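Local structure of 3-dehydroshikimate dehydratase (Pseudomonas putida, 5HMQ) at residues P290-Y295 and L465-A470; L369-Q374 and L411-Q416. The protein converts 3-dehydroshikimate to protocatechuate with loss of water, using a divalent metal in a barrel domain fused to a 4-hydroxyphenylpyruvate dioxygenase-like domain. All coordinates share one frame; numbering follows the deposited sequence.

Contact 1 and contact 2 lie about 12 Å apart, measured between centres, and both belong to the dioxygenase-like part of the chain. Contact 2 joins two neighbouring parallel strands within the first VOC module; contact 1 joins the segment leading into strand 295-304 to the turn after helix 455-465 in the second. Both are partly buried, contact 1 closer to the centre of the chain. Contact 1 relies on aromatic rings and one hydroxyl bond, contact 2 on a backbone ladder with polar side chains closing its outer end. They meet at S293 and A294, where A294 O and K372 N, 2.9 Å apart, probably form a hydrogen bond.

Contact 1: residues P290-Y295 and L465-A470; sequences PPASAY and LFDFAA
The ring of Y295 has a different neighbour on each side. Over one face sits S293 O, 3.4 Å above the plane of the Y295 ring and over its centre, so the chain curls back on its own aromatic. On the opposite side F468 presents its edge in an offset edge-to-face pair: the planes stand at 81°, the centroids are 5.9 Å apart, and the nearest atoms are Y295 CE2 and F468 CE1. The F468 side chain is itself about 10 Å, side chain to side chain, from the magnesium ligand H445. At the edge of the Y295 ring, in plane, lies F466 O. The F466 ring in turn has Y295 OH at its own edge.

That hydroxyl forms the polar link between the segments. Y295 OH donates to F466 O over 2.8 Å; it lies in the carbonyl plane at a C=O...donor angle of 109°, and so on a lone pair. It is also wedged against F466 CB, 3.2 Å from Y295 OH. The two side chains cross at about a right angle, so the tyrosine meets the phenylalanine tip-first rather than lying along it.

A292 supplies a second, apolar point of touch: A292 CB lies 3.5 Å from D467 CB. D467 adopts a left-handed backbone conformation (phi 56°), which swings the chain from helix 455-465 into strand 469-474, and D467 O is bonded by Q491 NE2. L495 packs against both Y295 and F468.

The arrangement is an interface between the two VOC modules of the dioxygenase-like domain, in which a tyrosine at the start of strand 295-304 binds the main-chain turn after a helix of the other module.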
ATOM      1  N   PRO C 290     -23.526 -20.493  -6.590  1.00 52.16           N
ATOM      2  CA  PRO C 290     -23.419 -21.887  -6.144  1.00 51.08           C
ATOM      3  C   PRO C 290     -22.756 -21.971  -4.782  1.00 51.89           C
ATOM      4  O   PRO C 290     -21.777 -21.257  -4.515  1.00 51.21           O
ATOM      5  CB  PRO C 290     -22.545 -22.543  -7.224  1.00 52.46           C
ATOM      6  CG  PRO C 290     -22.675 -21.664  -8.415  1.00 51.22           C
ATOM      7  CD  PRO C 290     -22.867 -20.277  -7.891  1.00 51.58           C
ATOM      8  N   PRO C 291     -23.279 -22.806  -3.884  1.00 53.19           N
ATOM      9  CA  PRO C 291     -22.600 -23.019  -2.601  1.00 52.13           C
ATOM     10  C   PRO C 291     -21.193 -23.557  -2.809  1.00 50.79           C
ATOM     11  O   PRO C 291     -20.899 -24.222  -3.806  1.00 51.25           O
ATOM     12  CB  PRO C 291     -23.491 -24.046  -1.891  1.00 50.71           C
ATOM     13  CG  PRO C 291     -24.833 -23.883  -2.529  1.00 53.01           C
ATOM     14  CD  PRO C 291     -24.550 -23.543  -3.964  1.00 54.54           C
ATOM     15  N   ALA C 292     -20.317 -23.247  -1.860  1.00 49.30           N
ATOM     16  CA  ALA C 292     -18.937 -23.696  -1.951  1.00 52.36           C
ATOM     17  C   ALA C 292     -18.860 -25.214  -1.855  1.00 53.28           C
ATOM     18  O   ALA C 292     -19.648 -25.858  -1.158  1.00 51.31           O
ATOM     19  CB  ALA C 292     -18.092 -23.063  -0.848  1.00 49.87           C
ATOM     20  N   SER C 293     -17.905 -25.786  -2.584  1.00 55.13           N
ATOM     21  CA  SER C 293     -17.640 -27.210  -2.473  1.00 54.58           C
ATOM     22  C   SER C 293     -17.066 -27.544  -1.102  1.00 56.82           C
ATOM     23  O   SER C 293     -16.421 -26.716  -0.453  1.00 53.13           O
ATOM     24  CB  SER C 293     -16.674 -27.660  -3.566  1.00 53.71           C
ATOM     25  OG  SER C 293     -16.217 -28.981  -3.327  1.00 54.24           O
ATOM     26  N   ALA C 294     -17.304 -28.779  -0.665  1.00 56.85           N
ATOM     27  CA  ALA C 294     -16.643 -29.289   0.525  1.00 52.29           C
ATOM     28  C   ALA C 294     -15.182 -29.596   0.219  1.00 50.43           C
ATOM     29  O   ALA C 294     -14.815 -29.909  -0.918  1.00 51.53           O
ATOM     30  CB  ALA C 294     -17.350 -30.542   1.040  1.00 53.84           C
ATOM     31  N   TYR C 295     -14.342 -29.501   1.246  1.00 48.56           N
ATOM     32  CA  TYR C 295     -12.907 -29.689   1.095  1.00 47.81           C
ATOM     33  C   TYR C 295     -12.434 -30.896   1.889  1.00 48.08           C
ATOM     34  O   TYR C 295     -13.037 -31.274   2.898  1.00 49.00           O
ATOM     35  CB  TYR C 295     -12.136 -28.449   1.553  1.00 47.16           C
ATOM     36  CG  TYR C 295     -12.629 -27.168   0.928  1.00 50.20           C
ATOM     37  CD1 TYR C 295     -12.422 -26.908  -0.419  1.00 49.15           C
ATOM     38  CD2 TYR C 295     -13.305 -26.222   1.684  1.00 48.16           C
ATOM     39  CE1 TYR C 295     -12.873 -25.741  -0.997  1.00 47.71           C
ATOM     40  CE2 TYR C 295     -13.760 -25.051   1.116  1.00 51.55           C
ATOM     41  CZ  TYR C 295     -13.542 -24.816  -0.225  1.00 49.66           C
ATOM     42  OH  TYR C 295     -13.993 -23.653  -0.797  1.00 49.38           O
ATOM     43  N   LEU C 465     -15.076 -16.421  -2.291  1.00 44.40           N
ATOM     44  CA  LEU C 465     -14.910 -17.433  -3.330  1.00 45.76           C
ATOM     45  C   LEU C 465     -14.953 -18.847  -2.767  1.00 44.79           C
ATOM     46  O   LEU C 465     -15.444 -19.761  -3.439  1.00 45.13           O
ATOM     47  CB  LEU C 465     -13.600 -17.214  -4.089  1.00 46.96           C
ATOM     48  CG  LEU C 465     -13.634 -16.242  -5.272  1.00 45.69           C
ATOM     49  CD1 LEU C 465     -13.651 -14.798  -4.792  1.00 43.07           C
ATOM     50  CD2 LEU C 465     -12.463 -16.488  -6.216  1.00 42.27           C
ATOM     51  N   PHE C 466     -14.439 -19.056  -1.557  1.00 44.21           N
ATOM     52  CA  PHE C 466     -14.300 -20.397  -1.003  1.00 45.77           C
ATOM     53  C   PHE C 466     -15.052 -20.587   0.308  1.00 46.54           C
ATOM     54  O   PHE C 466     -14.927 -21.648   0.934  1.00 45.93           O
ATOM     55  CB  PHE C 466     -12.816 -20.728  -0.828  1.00 45.94           C
ATOM     56  CG  PHE C 466     -12.051 -20.722  -2.117  1.00 46.02           C
ATOM     57  CD1 PHE C 466     -12.100 -21.814  -2.967  1.00 43.93           C
ATOM     58  CD2 PHE C 466     -11.310 -19.616  -2.494  1.00 45.50           C
ATOM     59  CE1 PHE C 466     -11.407 -21.809  -4.161  1.00 44.72           C
ATOM     60  CE2 PHE C 466     -10.617 -19.604  -3.686  1.00 45.23           C
ATOM     61  CZ  PHE C 466     -10.665 -20.702  -4.523  1.00 45.78           C
ATOM     62  N   ASP C 467     -15.829 -19.590   0.738  1.00 48.75           N
ATOM     63  CA  ASP C 467     -16.674 -19.686   1.933  1.00 47.39           C
ATOM     64  C   ASP C 467     -15.859 -20.063   3.171  1.00 46.57           C
ATOM     65  O   ASP C 467     -16.283 -20.877   3.992  1.00 47.01           O
ATOM     66  CB  ASP C 467     -17.828 -20.668   1.715  1.00 45.90           C
ATOM     67  CG  ASP C 467     -18.956 -20.476   2.714  1.00 47.21           C
ATOM     68  OD1 ASP C 467     -19.070 -19.366   3.274  1.00 47.50           O
ATOM     69  OD2 ASP C 467     -19.730 -21.432   2.934  1.00 48.28           O
ATOM     70  N   PHE C 468     -14.676 -19.469   3.303  1.00 47.31           N
ATOM     71  CA  PHE C 468     -13.922 -19.592   4.541  1.00 47.41           C
ATOM     72  C   PHE C 468     -14.539 -18.716   5.628  1.00 45.67           C
ATOM     73  O   PHE C 468     -15.297 -17.781   5.355  1.00 47.37           O
ATOM     74  CB  PHE C 468     -12.457 -19.208   4.322  1.00 46.63           C
ATOM     75  CG  PHE C 468     -11.630 -20.285   3.671  1.00 44.60           C
ATOM     76  CD1 PHE C 468     -12.224 -21.284   2.917  1.00 45.93           C
ATOM     77  CD2 PHE C 468     -10.253 -20.296   3.819  1.00 44.32           C
ATOM     78  CE1 PHE C 468     -11.462 -22.272   2.322  1.00 46.76           C
ATOM     79  CE2 PHE C 468      -9.484 -21.282   3.228  1.00 46.62           C
ATOM     80  CZ  PHE C 468     -10.091 -22.271   2.478  1.00 48.45           C
ATOM     81  N   ALA C 469     -14.196 -19.025   6.877  1.00 47.12           N
ATOM     82  CA  ALA C 469     -14.707 -18.297   8.029  1.00 47.01           C
ATOM     83  C   ALA C 469     -13.550 -17.796   8.884  1.00 46.89           C
ATOM     84  O   ALA C 469     -12.434 -18.316   8.823  1.00 48.38           O
ATOM     85  CB  ALA C 469     -15.648 -19.169   8.872  1.00 45.74           C
ATOM     86  N   ALA C 470     -13.841 -16.774   9.686  1.00 48.04           N
ATOM     87  CA  ALA C 470     -12.851 -16.213  10.597  1.00 48.47           C
ATOM     88  C   ALA C 470     -12.438 -17.227  11.660  1.00 52.63           C
ATOM     89  O   ALA C 470     -13.230 -18.068  12.093  1.00 53.71           O
ATOM     90  CB  ALA C 470     -13.399 -14.951  11.265  1.00 48.07           C
TER

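Contact 2: residues L369-Q374 and L411-Q416; sequences LRVKDQ and LYLVEQ
Side chains alternate across this parallel pair of strands: L369 and L413 project from one face, R370 and V414 from the other. Leucines extend the apolar side, with L369 CD1 4.3 Å from L411 CD2. V371 keeps CG2 in the crowded position, and this methyl rests alongside L413, 4.1 Å from L413 CB. R370 sends its guanidinium away from the pair, to salt bridges with E299 and D340.

Between the two faces runs a parallel ladder. L369 grips both sides of L413, its N donating to Y412 O (2.9 Å) and its O accepting from V414 N (3.1 Å); V371 N continues the pattern to V414 O, from above the carbonyl plane. The axes of the short strand segments cross at 35°. Q416, with CG in the crowded position (chi1 49°) and a bend at chi2, folds back so that NE2 donates to V371 O at 2.9 Å, in a bent bond on a lone pair. Q416 OE1 is as near to this oxygen without being bonded to it.

E415 extends beyond CG to the start of helix 374-383. E415 OE2 receives the N-H of Q374 N at 2.6 Å, in an almost straight bond (173°) that meets the carboxylate from above its plane. D373, the N-cap, lies side by side with E415, their carboxylates turned well out of each other's plane; D373 OD1 caps A376 N. D373 OD1 and E415 OE2 are 4.2 Å apart, a like-charge pair that the helix N-terminus probably helps to tolerate.

Within the mixed sheet of the first VOC module, strand 402-404 flanks 410-414 and strand 295-304 flanks 363-371, both antiparallel, while L411 packs on F461 and Y462 of helix 455-465 from the second module.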
ATOM      1  N   LEU C 369      -6.153 -27.917  -3.982  1.00 48.23           N
ATOM      2  CA  LEU C 369      -7.094 -28.199  -2.911  1.00 48.44           C
ATOM      3  C   LEU C 369      -7.925 -29.424  -3.271  1.00 49.95           C
ATOM      4  O   LEU C 369      -8.346 -29.585  -4.423  1.00 48.48           O
ATOM      5  CB  LEU C 369      -8.006 -26.993  -2.680  1.00 49.14           C
ATOM      6  CG  LEU C 369      -7.331 -25.628  -2.625  1.00 49.81           C
ATOM      7  CD1 LEU C 369      -8.400 -24.542  -2.684  1.00 50.33           C
ATOM      8  CD2 LEU C 369      -6.452 -25.476  -1.378  1.00 50.61           C
ATOM      9  N   ARG C 370      -8.178 -30.278  -2.279  1.00 50.36           N
ATOM     10  CA  ARG C 370      -9.070 -31.414  -2.476  1.00 50.01           C
ATOM     11  C   ARG C 370     -10.503 -30.938  -2.320  1.00 48.99           C
ATOM     12  O   ARG C 370     -10.940 -30.628  -1.209  1.00 53.95           O
ATOM     13  CB  ARG C 370      -8.763 -32.529  -1.485  1.00 53.44           C
ATOM     14  CG  ARG C 370      -7.519 -33.335  -1.786  1.00 54.92           C
ATOM     15  CD  ARG C 370      -7.601 -34.698  -1.128  1.00 56.82           C
ATOM     16  NE  ARG C 370      -6.333 -35.415  -1.201  1.00 59.61           N
ATOM     17  CZ  ARG C 370      -5.474 -35.524  -0.192  1.00 59.53           C
ATOM     18  NH1 ARG C 370      -5.745 -34.961   0.980  1.00 55.57           N
ATOM     19  NH2 ARG C 370      -4.346 -36.201  -0.355  1.00 61.92           N
ATOM     20  N   VAL C 371     -11.238 -30.874  -3.423  1.00 53.67           N
ATOM     21  CA  VAL C 371     -12.625 -30.432  -3.415  1.00 57.52           C
ATOM     22  C   VAL C 371     -13.513 -31.604  -3.806  1.00 56.88           C
ATOM     23  O   VAL C 371     -13.155 -32.404  -4.679  1.00 55.41           O
ATOM     24  CB  VAL C 371     -12.851 -29.221  -4.344  1.00 57.20           C
ATOM     25  CG1 VAL C 371     -12.056 -28.024  -3.849  1.00 54.90           C
ATOM     26  CG2 VAL C 371     -12.478 -29.557  -5.781  1.00 55.32           C
ATOM     27  N   LYS C 372     -14.667 -31.713  -3.145  1.00 57.02           N
ATOM     28  CA  LYS C 372     -15.596 -32.794  -3.454  1.00 59.45           C
ATOM     29  C   LYS C 372     -16.342 -32.533  -4.754  1.00 61.97           C
ATOM     30  O   LYS C 372     -16.513 -33.447  -5.570  1.00 63.10           O
ATOM     31  CB  LYS C 372     -16.582 -32.991  -2.305  1.00 62.11           C
ATOM     32  CG  LYS C 372     -17.562 -34.121  -2.535  1.00 65.71           C
ATOM     33  CD  LYS C 372     -18.367 -34.405  -1.286  1.00 67.62           C
ATOM     34  CE  LYS C 372     -19.188 -35.665  -1.440  1.00 68.35           C
ATOM     35  NZ  LYS C 372     -19.465 -36.288  -0.118  1.00 68.48           N
ATOM     36  N   ASP C 373     -16.791 -31.299  -4.959  1.00 58.70           N
ATOM     37  CA  ASP C 373     -17.532 -30.905  -6.154  1.00 59.76           C
ATOM     38  C   ASP C 373     -16.675 -29.889  -6.904  1.00 61.96           C
ATOM     39  O   ASP C 373     -16.676 -28.699  -6.574  1.00 63.47           O
ATOM     40  CB  ASP C 373     -18.899 -30.337  -5.778  1.00 55.32           C
ATOM     41  CG  ASP C 373     -19.831 -30.210  -6.968  1.00 56.36           C
ATOM     42  OD1 ASP C 373     -19.347 -30.222  -8.118  1.00 56.18           O
ATOM     43  OD2 ASP C 373     -21.056 -30.102  -6.748  1.00 57.93           O
ATOM     44  N   GLN C 374     -15.957 -30.365  -7.923  1.00 59.24           N
ATOM     45  CA  GLN C 374     -15.029 -29.504  -8.650  1.00 58.93           C
ATOM     46  C   GLN C 374     -15.760 -28.408  -9.416  1.00 59.00           C
ATOM     47  O   GLN C 374     -15.326 -27.250  -9.418  1.00 58.24           O
ATOM     48  CB  GLN C 374     -14.179 -30.352  -9.596  1.00 57.35           C
ATOM     49  CG  GLN C 374     -13.434 -29.568 -10.656  1.00 59.18           C
ATOM     50  CD  GLN C 374     -12.750 -30.474 -11.659  1.00 60.26           C
ATOM     51  OE1 GLN C 374     -11.643 -30.961 -11.423  1.00 58.47           O
ATOM     52  NE2 GLN C 374     -13.413 -30.713 -12.786  1.00 61.35           N
ATOM     53  N   LEU C 411      -4.743 -21.736  -7.594  1.00 44.10           N
ATOM     54  CA  LEU C 411      -5.421 -22.719  -6.752  1.00 42.40           C
ATOM     55  C   LEU C 411      -6.062 -23.763  -7.658  1.00 44.17           C
ATOM     56  O   LEU C 411      -7.042 -23.469  -8.349  1.00 44.89           O
ATOM     57  CB  LEU C 411      -6.468 -22.060  -5.854  1.00 41.45           C
ATOM     58  CG  LEU C 411      -5.983 -21.092  -4.773  1.00 43.34           C
ATOM     59  CD1 LEU C 411      -7.155 -20.343  -4.170  1.00 42.28           C
ATOM     60  CD2 LEU C 411      -5.227 -21.846  -3.691  1.00 41.30           C
ATOM     61  N   TYR C 412      -5.510 -24.975  -7.657  1.00 45.11           N
ATOM     62  CA  TYR C 412      -6.063 -26.058  -8.460  1.00 46.02           C
ATOM     63  C   TYR C 412      -7.234 -26.714  -7.740  1.00 48.36           C
ATOM     64  O   TYR C 412      -7.186 -26.954  -6.530  1.00 49.37           O
ATOM     65  CB  TYR C 412      -5.006 -27.119  -8.761  1.00 42.30           C
ATOM     66  CG  TYR C 412      -3.715 -26.595  -9.337  1.00 46.08           C
ATOM     67  CD1 TYR C 412      -3.675 -26.007 -10.593  1.00 45.59           C
ATOM     68  CD2 TYR C 412      -2.525 -26.726  -8.638  1.00 47.03           C
ATOM     69  CE1 TYR C 412      -2.489 -25.540 -11.124  1.00 45.34           C
ATOM     70  CE2 TYR C 412      -1.339 -26.273  -9.162  1.00 47.42           C
ATOM     71  CZ  TYR C 412      -1.323 -25.677 -10.402  1.00 47.09           C
ATOM     72  OH  TYR C 412      -0.133 -25.218 -10.919  1.00 47.12           O
ATOM     73  N   LEU C 413      -8.286 -27.014  -8.496  1.00 49.07           N
ATOM     74  CA  LEU C 413      -9.481 -27.663  -7.968  1.00 50.72           C
ATOM     75  C   LEU C 413      -9.416 -29.138  -8.352  1.00 51.46           C
ATOM     76  O   LEU C 413      -9.822 -29.522  -9.452  1.00 52.83           O
ATOM     77  CB  LEU C 413     -10.740 -26.990  -8.504  1.00 50.23           C
ATOM     78  CG  LEU C 413     -10.773 -25.469  -8.325  1.00 49.76           C
ATOM     79  CD1 LEU C 413     -12.037 -24.877  -8.923  1.00 47.30           C
ATOM     80  CD2 LEU C 413     -10.644 -25.100  -6.854  1.00 48.38           C
ATOM     81  N   VAL C 414      -8.910 -29.966  -7.441  1.00 52.91           N
ATOM     82  CA  VAL C 414      -8.668 -31.379  -7.706  1.00 54.27           C
ATOM     83  C   VAL C 414      -9.808 -32.187  -7.104  1.00 55.30           C
ATOM     84  O   VAL C 414     -10.035 -32.153  -5.887  1.00 56.45           O
ATOM     85  CB  VAL C 414      -7.315 -31.832  -7.139  1.00 55.22           C
ATOM     86  CG1 VAL C 414      -7.111 -33.319  -7.382  1.00 50.67           C
ATOM     87  CG2 VAL C 414      -6.188 -31.026  -7.764  1.00 55.27           C
ATOM     88  N   GLU C 415     -10.527 -32.909  -7.960  1.00 61.36           N
ATOM     89  CA  GLU C 415     -11.560 -33.843  -7.543  1.00 64.05           C
ATOM     90  C   GLU C 415     -10.978 -35.251  -7.481  1.00 67.94           C
ATOM     91  O   GLU C 415     -10.457 -35.759  -8.479  1.00 69.76           O
ATOM     92  CB  GLU C 415     -12.753 -33.784  -8.500  1.00 63.20           C
ATOM     93  CG  GLU C 415     -14.106 -33.994  -7.832  1.00 62.90           C
ATOM     94  CD  GLU C 415     -15.265 -33.733  -8.780  1.00 65.22           C
ATOM     95  OE1 GLU C 415     -15.308 -34.365  -9.857  1.00 65.58           O
ATOM     96  OE2 GLU C 415     -16.123 -32.883  -8.456  1.00 65.39           O
ATOM     97  N   GLN C 416     -11.048 -35.858  -6.304  1.00 67.92           N
ATOM     98  CA  GLN C 416     -10.812 -37.278  -6.075  1.00 74.00           C
ATOM     99  C   GLN C 416     -11.538 -38.155  -7.098  1.00 74.89           C
ATOM    100  O   GLN C 416     -12.737 -37.979  -7.332  1.00 75.71           O
ATOM    101  CB  GLN C 416     -11.260 -37.654  -4.649  1.00 76.60           C
ATOM    102  CG  GLN C 416     -12.669 -37.161  -4.235  1.00 77.64           C
ATOM    103  CD  GLN C 416     -12.829 -35.643  -4.268  1.00 79.47           C
ATOM    104  OE1 GLN C 416     -11.890 -34.900  -3.977  1.00 80.33           O
ATOM    105  NE2 GLN C 416     -14.004 -35.183  -4.675  1.00 79.04           N
TER